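PDB 3GZA: putative alpha-L-fucosidase from Bacteroides thetaiotaomicron VPI-5482, which probably acts as an alpha-L-fucosidase, hydrolysing alpha-L-fucosides to release L-fucose. Local coordinates for residues D109-F114 and T171-L176; N60-V65 and R119-Q124; L15-A20 and L176-F181. All coordinates share one frame; numbering follows the deposited sequence. Where two conformers were deposited one is given.

Contact 1. Residues D109-F114 and T171-L176; sequences DIVRDF and TRYGDL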
loop_
_atom_site.group_PDB
_atom_site.type_symbol
_atom_site.label_atom_id
_atom_site.label_comp_id
_atom_site.label_asym_id
_atom_site.label_seq_id
_atom_site.Cartn_x
_atom_site.Cartn_y
_atom_site.Cartn_z
ATOM N N ASP A 109 -8.242 13.489 -7.593
ATOM C CA ASP A 109 -8.616 13.599 -6.188
ATOM C C ASP A 109 -10.125 13.771 -6.177
ATOM O O ASP A 109 -10.653 14.857 -6.414
ATOM C CB ASP A 109 -7.909 14.746 -5.524
ATOM C CG ASP A 109 -8.111 14.742 -4.019
ATOM O OD1 ASP A 109 -9.198 14.335 -3.544
ATOM O OD2 ASP A 109 -7.170 15.188 -3.331
ATOM N N ILE A 110 -10.816 12.655 -5.988
ATOM C CA ILE A 110 -12.250 12.665 -6.073
ATOM C C ILE A 110 -12.855 13.327 -4.837
ATOM O O ILE A 110 -13.912 13.935 -4.942
ATOM C CB ILE A 110 -12.792 11.251 -6.277
ATOM C CG1 ILE A 110 -12.297 10.731 -7.626
ATOM C CG2 ILE A 110 -14.361 11.207 -6.232
ATOM C CD1 ILE A 110 -12.625 9.262 -7.890
ATOM N N VAL A 111 -12.180 13.242 -3.686
ATOM C CA VAL A 111 -12.645 13.965 -2.498
ATOM C C VAL A 111 -12.651 15.468 -2.804
ATOM O O VAL A 111 -13.604 16.187 -2.464
ATOM C CB VAL A 111 -11.790 13.625 -1.268
ATOM C CG1 VAL A 111 -12.206 14.521 -0.083
ATOM C CG2 VAL A 111 -11.922 12.132 -0.904
ATOM N N ARG A 112 -11.616 15.953 -3.474
ATOM C CA ARG A 112 -11.563 17.370 -3.836
ATOM C C ARG A 112 -12.666 17.754 -4.822
ATOM O O ARG A 112 -13.367 18.746 -4.666
ATOM C CB ARG A 112 -10.217 17.751 -4.371
ATOM C CG ARG A 112 -10.163 19.265 -4.525
ATOM C CD ARG A 112 -8.813 19.871 -4.606
ATOM N NE ARG A 112 -7.903 19.416 -3.586
ATOM C CZ ARG A 112 -7.925 19.813 -2.297
ATOM N NH1 ARG A 112 -8.813 20.685 -1.859
ATOM N NH2 ARG A 112 -7.010 19.340 -1.460
ATOM N N ASP A 113 -12.790 16.961 -5.881
ATOM C CA ASP A 113 -13.845 17.207 -6.860
ATOM C C ASP A 113 -15.179 17.301 -6.100
ATOM O O ASP A 113 -15.986 18.215 -6.311
ATOM C CB ASP A 113 -13.951 16.045 -7.830
ATOM C CG ASP A 113 -12.898 16.022 -8.919
ATOM O OD1 ASP A 113 -11.860 16.690 -8.848
ATOM O OD2 ASP A 113 -13.158 15.256 -9.866
ATOM N N PHE A 114 -15.398 16.350 -5.211
ATOM C CA PHE A 114 -16.652 16.212 -4.466
ATOM C C PHE A 114 -16.972 17.344 -3.545
ATOM O O PHE A 114 -18.085 17.909 -3.608
ATOM C CB PHE A 114 -16.593 14.911 -3.666
ATOM C CG PHE A 114 -17.843 14.605 -2.918
ATOM C CD1 PHE A 114 -18.883 13.998 -3.541
ATOM C CD2 PHE A 114 -17.969 14.898 -1.574
ATOM C CE1 PHE A 114 -20.057 13.731 -2.873
ATOM C CE2 PHE A 114 -19.154 14.577 -0.880
ATOM C CZ PHE A 114 -20.178 14.008 -1.534
ATOM N N THR A 171 -7.867 18.758 7.038
ATOM C CA THR A 171 -7.082 19.985 6.844
ATOM C C THR A 171 -6.983 20.476 5.412
ATOM O O THR A 171 -6.665 21.647 5.217
ATOM C CB THR A 171 -5.646 19.850 7.404
ATOM O OG1 THR A 171 -4.986 18.733 6.744
ATOM C CG2 THR A 171 -5.716 19.611 8.946
ATOM N N ARG A 172 -7.256 19.627 4.440
ATOM C CA ARG A 172 -6.999 20.026 3.052
ATOM C C ARG A 172 -8.250 20.192 2.196
ATOM O O ARG A 172 -8.109 20.477 1.010
ATOM C CB ARG A 172 -6.130 18.948 2.398
ATOM C CG ARG A 172 -4.811 18.722 3.044
ATOM C CD ARG A 172 -4.087 17.546 2.403
ATOM N NE ARG A 172 -2.795 17.301 3.041
ATOM C CZ ARG A 172 -1.943 16.383 2.576
ATOM N NH1 ARG A 172 -2.264 15.641 1.533
ATOM N NH2 ARG A 172 -0.795 16.212 3.189
ATOM N N TYR A 173 -9.443 20.045 2.792
ATOM C CA TYR A 173 -10.687 20.034 2.029
ATOM C C TYR A 173 -11.770 20.978 2.552
ATOM O O TYR A 173 -12.943 20.792 2.235
ATOM C CB TYR A 173 -11.206 18.596 1.915
ATOM C CG TYR A 173 -10.212 17.707 1.196
ATOM C CD1 TYR A 173 -10.148 17.617 -0.183
ATOM C CD2 TYR A 173 -9.284 16.958 1.928
ATOM C CE1 TYR A 173 -9.183 16.828 -0.814
ATOM C CE2 TYR A 173 -8.334 16.184 1.320
ATOM C CZ TYR A 173 -8.282 16.108 -0.072
ATOM O OH TYR A 173 -7.298 15.402 -0.710
ATOM N N GLY A 174 -11.352 22.002 3.267
ATOM C CA GLY A 174 -12.303 22.981 3.805
ATOM C C GLY A 174 -13.092 22.453 4.993
ATOM O O GLY A 174 -12.830 21.382 5.515
ATOM N N ASP A 175 -14.082 23.247 5.415
ATOM C CA ASP A 175 -14.917 22.912 6.581
ATOM C C ASP A 175 -15.938 21.863 6.221
ATOM O O ASP A 175 -16.598 21.938 5.178
ATOM C CB ASP A 175 -15.569 24.159 7.151
ATOM C CG ASP A 175 -14.554 25.144 7.737
ATOM O OD1 ASP A 175 -13.376 24.768 7.958
ATOM O OD2 ASP A 175 -14.925 26.312 8.011
ATOM N N LEU A 176 -16.038 20.837 7.066
ATOM C CA LEU A 176 -16.851 19.671 6.791
ATOM C C LEU A 176 -18.103 19.584 7.691
ATOM O O LEU A 176 -18.132 20.068 8.823
ATOM C CB LEU A 176 -16.031 18.408 7.037
ATOM C CG LEU A 176 -14.739 18.301 6.219
ATOM C CD1 LEU A 176 -13.899 17.104 6.652
ATOM C CD2 LEU A 176 -15.062 18.293 4.736
#
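The capped N-terminal turn of helix 110-121, one of the outer helices of the TIM barrel, receives the ring of Y173 from the loop that leads into strand 178-181. D109, the N-cap residue, divides its carboxylate between two tasks. OD1 accepts the backbone N of R112 at 2.9 Å, met from above the carboxylate plane, whereas OD2 offers its syn lone pair to the hydroxyl OH of Y173 at 2.6 Å. Tyrosine and aspartate reach each other tip to tip, their planes 62° apart. The ring itself is held between two neighbours on the helix: CG1 of V111 lies over one face, 3.9 Å from the centroid in a CH-pi contact, and NH2 of R112 covers the opposite face, 3.4 Å from CE1 of Y173. Guanidinium and ring lie nearly parallel, their planes 12° apart, with CE1 of Y173 over the guanidinium face near its rim. That same guanidinium grips the carbonyl O of R172 end-on, with NH1 at 3.0 Å and NH2 at 2.9 Å, the oxygen lying close to its plane. An alanine in place of R112 would probably leave R172 O without these two donors and the Y173 ring without the guanidinium over that face, the loop being freer to shift. A helix N-cap whose second carboxylate oxygen holds a neighbouring loop is thus built here into the alpha/beta layering of a TIM barrel.

Contact 2. Residues N60-V65 and R119-Q124; sequences NTDQWV and RKYGLQ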
loop_
_atom_site.group_PDB
_atom_site.type_symbol
_atom_site.label_atom_id
_atom_site.label_comp_id
_atom_site.label_asym_id
_atom_site.label_seq_id
_atom_site.Cartn_x
_atom_site.Cartn_y
_atom_site.Cartn_z
ATOM N N ASN A 60 -18.130 12.929 -13.002
ATOM C CA ASN A 60 -18.591 14.296 -12.844
ATOM C C ASN A 60 -19.302 14.434 -11.498
ATOM O O ASN A 60 -20.490 14.156 -11.377
ATOM C CB ASN A 60 -19.501 14.720 -13.968
ATOM C CG ASN A 60 -19.923 16.174 -13.833
ATOM O OD1 ASN A 60 -19.444 16.875 -12.942
ATOM N ND2 ASN A 60 -20.724 16.662 -14.793
ATOM N N THR A 61 -18.581 14.840 -10.456
ATOM C CA THR A 61 -19.208 14.976 -9.148
ATOM C C THR A 61 -20.248 16.095 -9.112
ATOM O O THR A 61 -21.121 16.046 -8.214
ATOM C CB THR A 61 -18.190 15.153 -8.041
ATOM O OG1 THR A 61 -17.347 16.227 -8.401
ATOM C CG2 THR A 61 -17.359 13.892 -7.841
ATOM N N ASP A 62 -20.223 17.037 -10.063
ATOM C CA ASP A 62 -21.298 18.031 -10.096
ATOM C C ASP A 62 -22.611 17.267 -10.308
ATOM O O ASP A 62 -23.619 17.657 -9.757
ATOM C CB ASP A 62 -21.134 19.063 -11.198
ATOM C CG ASP A 62 -20.080 20.118 -10.919
ATOM O OD1 ASP A 62 -19.590 20.206 -9.788
ATOM O OD2 ASP A 62 -19.773 20.884 -11.915
ATOM N N GLN A 63 -22.608 16.269 -11.217
ATOM C CA GLN A 63 -23.821 15.492 -11.544
ATOM C C GLN A 63 -24.327 14.733 -10.327
ATOM O O GLN A 63 -25.557 14.642 -10.088
ATOM C CB GLN A 63 -23.579 14.610 -12.789
ATOM C CG GLN A 63 -24.791 13.865 -13.316
ATOM C CD GLN A 63 -24.979 12.501 -12.735
ATOM O OE1 GLN A 63 -24.128 12.015 -11.980
ATOM N NE2 GLN A 63 -26.112 11.854 -13.071
ATOM N N TRP A 64 -23.392 14.214 -9.545
ATOM C CA TRP A 64 -23.757 13.511 -8.293
ATOM C C TRP A 64 -24.496 14.448 -7.317
ATOM O O TRP A 64 -25.549 14.118 -6.781
ATOM C CB TRP A 64 -22.495 13.060 -7.574
ATOM C CG TRP A 64 -21.625 12.070 -8.244
ATOM C CD1 TRP A 64 -21.641 11.695 -9.567
ATOM C CD2 TRP A 64 -20.505 11.440 -7.669
ATOM N NE1 TRP A 64 -20.608 10.798 -9.795
ATOM C CE2 TRP A 64 -19.881 10.657 -8.658
ATOM C CE3 TRP A 64 -19.975 11.431 -6.374
ATOM C CZ2 TRP A 64 -18.743 9.858 -8.391
ATOM C CZ3 TRP A 64 -18.842 10.646 -6.114
ATOM C CH2 TRP A 64 -18.249 9.881 -7.119
ATOM N N VAL A 65 -23.919 15.627 -7.094
ATOM C CA VAL A 65 -24.437 16.579 -6.168
ATOM C C VAL A 65 -25.772 17.119 -6.651
ATOM O O VAL A 65 -26.715 17.263 -5.881
ATOM C CB VAL A 65 -23.405 17.688 -5.879
ATOM C CG1 VAL A 65 -24.011 18.813 -5.019
ATOM C CG2 VAL A 65 -22.202 17.064 -5.167
ATOM N N ARG A 119 -20.080 22.433 -2.538
ATOM C CA ARG A 119 -20.135 23.859 -2.259
ATOM C C ARG A 119 -20.702 24.651 -3.427
ATOM O O ARG A 119 -21.387 25.668 -3.235
ATOM C CB ARG A 119 -18.751 24.365 -1.847
ATOM C CG ARG A 119 -18.324 23.793 -0.508
ATOM C CD ARG A 119 -16.962 24.235 -0.030
ATOM N NE ARG A 119 -16.613 23.516 1.219
ATOM C CZ ARG A 119 -15.577 22.683 1.383
ATOM N NH1 ARG A 119 -14.706 22.423 0.405
ATOM N NH2 ARG A 119 -15.416 22.114 2.556
ATOM N N LYS A 120 -20.411 24.208 -4.641
ATOM C CA LYS A 120 -20.931 24.863 -5.857
ATOM C C LYS A 120 -22.474 24.925 -5.891
ATOM O O LYS A 120 -23.052 25.937 -6.323
ATOM C CB LYS A 120 -20.409 24.137 -7.101
ATOM C CG LYS A 120 -20.908 24.674 -8.448
ATOM C CD LYS A 120 -20.221 24.009 -9.630
ATOM C CE LYS A 120 -20.809 24.413 -10.948
ATOM N NZ LYS A 120 -20.077 23.683 -12.029
ATOM N N TYR A 121 -23.111 23.847 -5.430
ATOM C CA TYR A 121 -24.557 23.716 -5.441
ATOM C C TYR A 121 -25.204 23.952 -4.097
ATOM O O TYR A 121 -26.411 23.770 -3.935
ATOM C CB TYR A 121 -24.982 22.391 -6.043
ATOM C CG TYR A 121 -24.539 22.291 -7.486
ATOM C CD1 TYR A 121 -25.203 22.956 -8.474
ATOM C CD2 TYR A 121 -23.417 21.549 -7.823
ATOM C CE1 TYR A 121 -24.760 22.900 -9.810
ATOM C CE2 TYR A 121 -22.967 21.474 -9.118
ATOM C CZ TYR A 121 -23.621 22.127 -10.099
ATOM O OH TYR A 121 -23.169 22.036 -11.400
ATOM N N GLY A 122 -24.416 24.348 -3.118
ATOM C CA GLY A 122 -24.980 24.688 -1.841
ATOM C C GLY A 122 -25.286 23.546 -0.910
ATOM O O GLY A 122 -26.187 23.667 -0.074
ATOM N N LEU A 123 -24.622 22.405 -1.087
ATOM C CA LEU A 123 -24.757 21.284 -0.168
ATOM C C LEU A 123 -23.496 21.294 0.698
ATOM O O LEU A 123 -22.424 21.708 0.253
ATOM C CB LEU A 123 -24.947 19.943 -0.854
ATOM C CG LEU A 123 -26.392 19.544 -1.205
ATOM C CD1 LEU A 123 -26.964 20.511 -2.236
ATOM C CD2 LEU A 123 -26.429 18.098 -1.660
ATOM N N GLN A 124 -23.663 20.940 1.967
ATOM C CA GLN A 124 -22.538 20.882 2.895
ATOM C C GLN A 124 -21.847 19.528 2.735
ATOM O O GLN A 124 -22.474 18.480 2.858
ATOM C CB GLN A 124 -23.051 21.053 4.327
ATOM C CG GLN A 124 -23.672 22.448 4.539
ATOM C CD GLN A 124 -24.432 22.600 5.865
ATOM O OE1 GLN A 124 -23.832 22.731 6.913
ATOM N NE2 GLN A 124 -25.751 22.603 5.801
#
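D62 sends CG anti to its carbonyl carbon (chi1 -76°), while K120 starts with CG anti to the backbone N (chi1 178°) and stays extended to its tip, and the two side chains meet across a pair of outer helices of the TIM barrel. Helix 61-69 and helix 110-121 follow successive strands of the barrel wall, 22-26 and 75-79, and the contact sets the first turn of the former against the last turn of the latter. K120 NZ donates to D62 OD2 at 2.8 Å in a salt bridge, approaching from above the carboxylate plane. The other oxygen, OD1, is engaged by the hydroxyl of S117 on the same helix as the lysine, so both carboxylate oxygens bind to helix 110-121. Y121 lies alongside this pair. Its ring turns an edge to D62, with CE2 3.7 Å from D62 CG and the carboxylate and ring planes 82° apart; the hydroxyl OH lies beside the methylene, 3.6 Å from D62 CB. Deeper in, the chemistry becomes apolar. CG1 of V65 rests 3.8 Å from CB of Y121 and 4.2 Å from CD2 of L123, and the remaining surroundings of V65 include S117 and C118. G122, at positive phi, ends the helix in a Schellman motif, and the chain continues through L123 into strand 124-129. At the start of helix 61-69 the corresponding device is an N-cap: N60 OD1 accepts from D62 N at 3.0 Å, the donor nitrogen standing well above the plane of the N60 side-chain carbonyl.

Contact 3. Residues L15-A20 and L176-F181; sequences LKWHEA and LYMIWF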
loop_
_atom_site.group_PDB
_atom_site.type_symbol
_atom_site.label_atom_id
_atom_site.label_comp_id
_atom_site.label_asym_id
_atom_site.label_seq_id
_atom_site.Cartn_x
_atom_site.Cartn_y
_atom_site.Cartn_z
ATOM N N LEU A 15 -27.105 22.034 15.351
ATOM C CA LEU A 15 -28.337 22.606 14.775
ATOM C C LEU A 15 -28.448 22.258 13.282
ATOM O O LEU A 15 -29.540 21.916 12.800
ATOM C CB LEU A 15 -28.418 24.107 15.030
ATOM C CG LEU A 15 -28.535 24.510 16.509
ATOM C CD1 LEU A 15 -28.598 26.039 16.600
ATOM C CD2 LEU A 15 -29.778 23.933 17.167
ATOM N N LYS A 16 -27.322 22.256 12.563
ATOM C CA LYS A 16 -27.334 21.956 11.116
ATOM C C LYS A 16 -27.699 20.518 10.828
ATOM O O LYS A 16 -28.062 20.206 9.729
ATOM C CB LYS A 16 -26.004 22.316 10.440
ATOM C CG LYS A 16 -24.778 21.643 11.019
ATOM C CD LYS A 16 -23.522 21.915 10.208
ATOM C CE LYS A 16 -22.330 21.232 10.826
ATOM N NZ LYS A 16 -22.009 21.849 12.134
ATOM N N TRP A 17 -27.558 19.633 11.828
ATOM C CA TRP A 17 -27.970 18.237 11.701
ATOM C C TRP A 17 -29.495 18.200 11.585
ATOM O O TRP A 17 -30.071 17.625 10.631
ATOM C CB TRP A 17 -27.494 17.415 12.926
ATOM C CG TRP A 17 -28.111 16.094 12.924
ATOM C CD1 TRP A 17 -29.127 15.667 13.738
ATOM C CD2 TRP A 17 -27.846 15.014 12.016
ATOM N NE1 TRP A 17 -29.511 14.402 13.372
ATOM C CE2 TRP A 17 -28.729 13.967 12.348
ATOM C CE3 TRP A 17 -26.940 14.823 10.960
ATOM C CZ2 TRP A 17 -28.734 12.777 11.662
ATOM C CZ3 TRP A 17 -26.985 13.658 10.261
ATOM C CH2 TRP A 17 -27.862 12.646 10.628
ATOM N N HIS A 18 -30.164 18.780 12.563
ATOM C CA HIS A 18 -31.632 18.797 12.558
ATOM C C HIS A 18 -32.179 19.554 11.361
ATOM O O HIS A 18 -33.133 19.116 10.735
ATOM C CB HIS A 18 -32.167 19.470 13.804
ATOM C CG HIS A 18 -31.855 18.747 15.073
ATOM N ND1 HIS A 18 -32.552 17.633 15.480
ATOM C CD2 HIS A 18 -30.889 18.954 15.998
ATOM C CE1 HIS A 18 -32.048 17.204 16.627
ATOM N NE2 HIS A 18 -31.044 17.997 16.969
ATOM N N GLU A 19 -31.623 20.732 11.094
ATOM C CA GLU A 19 -32.144 21.590 10.011
ATOM C C GLU A 19 -31.999 21.025 8.611
ATOM O O GLU A 19 -32.794 21.352 7.742
ATOM C CB GLU A 19 -31.472 22.947 10.057
ATOM C CG GLU A 19 -31.757 23.688 11.324
ATOM C CD GLU A 19 -30.742 24.841 11.605
ATOM O OE1 GLU A 19 -29.531 24.772 11.193
ATOM O OE2 GLU A 19 -31.147 25.773 12.318
ATOM N N ALA A 20 -30.964 20.230 8.376
ATOM C CA ALA A 20 -30.773 19.663 7.040
ATOM C C ALA A 20 -31.909 18.779 6.635
ATOM O O ALA A 20 -32.315 18.818 5.468
ATOM C CB ALA A 20 -29.443 18.889 6.968
ATOM N N LEU A 176 -16.038 20.837 7.066
ATOM C CA LEU A 176 -16.851 19.671 6.791
ATOM C C LEU A 176 -18.103 19.584 7.691
ATOM O O LEU A 176 -18.132 20.068 8.823
ATOM C CB LEU A 176 -16.031 18.408 7.037
ATOM C CG LEU A 176 -14.739 18.301 6.219
ATOM C CD1 LEU A 176 -13.899 17.104 6.652
ATOM C CD2 LEU A 176 -15.062 18.293 4.736
ATOM N N TYR A 177 -19.107 18.946 7.121
ATOM C CA TYR A 177 -20.390 18.765 7.778
ATOM C C TYR A 177 -20.298 17.681 8.821
ATOM O O TYR A 177 -20.802 17.850 9.920
ATOM C CB TYR A 177 -21.439 18.423 6.706
ATOM C CG TYR A 177 -22.838 18.303 7.257
ATOM C CD1 TYR A 177 -23.622 19.418 7.471
ATOM C CD2 TYR A 177 -23.423 17.042 7.482
ATOM C CE1 TYR A 177 -24.930 19.307 7.967
ATOM C CE2 TYR A 177 -24.712 16.950 8.013
ATOM C CZ TYR A 177 -25.477 18.074 8.202
ATOM O OH TYR A 177 -26.773 17.951 8.673
HETATM N N MSE A 178 -19.728 16.550 8.421
HETATM C CA MSE A 178 -19.507 15.459 9.344
HETATM C C MSE A 178 -18.300 14.673 8.878
HETATM O O MSE A 178 -17.885 14.781 7.696
HETATM C CB MSE A 178 -20.690 14.459 9.332
HETATM C CG MSE A 178 -20.889 13.671 8.096
HETATM SE SE MSE A 178 -22.112 12.223 8.256
HETATM C CE MSE A 178 -23.765 13.215 8.403
ATOM N N ILE A 179 -17.764 13.910 9.828
ATOM C CA ILE A 179 -16.801 12.828 9.586
ATOM C C ILE A 179 -17.559 11.608 10.107
ATOM O O ILE A 179 -17.965 11.595 11.274
ATOM C CB ILE A 179 -15.460 12.923 10.310
ATOM C CG1 ILE A 179 -14.601 14.066 9.721
ATOM C CG2 ILE A 179 -14.731 11.558 10.248
ATOM C CD1 ILE A 179 -14.147 13.916 8.270
ATOM N N TRP A 180 -17.767 10.629 9.226
ATOM C CA TRP A 180 -18.485 9.397 9.496
ATOM C C TRP A 180 -17.521 8.244 9.349
ATOM O O TRP A 180 -17.010 7.986 8.270
ATOM C CB TRP A 180 -19.594 9.228 8.464
ATOM C CG TRP A 180 -20.508 8.014 8.536
ATOM C CD1 TRP A 180 -20.320 6.842 9.236
ATOM C CD2 TRP A 180 -21.723 7.834 7.795
ATOM N NE1 TRP A 180 -21.360 5.990 9.029
ATOM C CE2 TRP A 180 -22.237 6.567 8.141
ATOM C CE3 TRP A 180 -22.437 8.636 6.894
ATOM C CZ2 TRP A 180 -23.409 6.074 7.604
ATOM C CZ3 TRP A 180 -23.613 8.141 6.364
ATOM C CH2 TRP A 180 -24.059 6.854 6.675
ATOM N N PHE A 181 -17.280 7.541 10.434
ATOM C CA PHE A 181 -16.432 6.364 10.415
ATOM C C PHE A 181 -17.284 5.119 10.280
ATOM O O PHE A 181 -18.299 4.983 10.994
ATOM C CB PHE A 181 -15.632 6.278 11.690
ATOM C CG PHE A 181 -14.611 7.374 11.829
ATOM C CD1 PHE A 181 -13.395 7.239 11.206
ATOM C CD2 PHE A 181 -14.818 8.465 12.644
ATOM C CE1 PHE A 181 -12.404 8.220 11.330
ATOM C CE2 PHE A 181 -13.826 9.481 12.736
ATOM C CZ PHE A 181 -12.635 9.328 12.068
#
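Y177 reaches out to the helix 15-20 with CG standing anti to the backbone N (chi1 -176°), and the Y177 and W17 side chains cross at about a right angle. The hydroxyl ends among backbone and side-chain atoms of the helix: OH donates to K16 O at 2.8 Å and lies 3.3 Å from both CA of W17 and CB of A20. K16 O is shared, since A20 N bonds to it within the helix, and the two donors come from opposite faces of the carbonyl plane. The K16 side chain slides past the tyrosine in the reverse direction, CD 3.7 Å from Y177 CD1, while its ammonium NZ bonds to N205 O and H13 O. Helix 15-20 precedes strand 22-26, and Y177 leads directly into strand 178-181, which places the contact at the end of the barrel where the N-termini of the strands lie, consistent with a helix that closes the TIM barrel there. M178, present as selenomethionine, points toward this helix; the two side chains cross obliquely, its methyl CE coming 3.7 Å from W17 CZ3 at the edge of the indole. F75, at the start of strand 75-79, stacks on the Y177 ring.

How the contacts relate
All three contacts belong to the same barrel, and their chemistry varies with burial, which does not simply follow distance from the centre of the chain. Contact 3, its centre about 8 Å from the centre of the chain, is buried and mainly apolar, with one tyrosine hydroxyl tied to a helix carbonyl. Contacts 1 and 2 lie farther out and share helix 110-121, contact 1 using its first turn and contact 2 its end; ion pairing appears in contact 2, which is only partly buried, whereas contact 1 is buried and relies on tyrosine, aspartate and arginine hydrogen bonds. R119 probably joins these two, its NH2 meeting Y173 O and D175 O. Contacts 2 and 3 meet where Q124 OE1 packs against Y177 and K16.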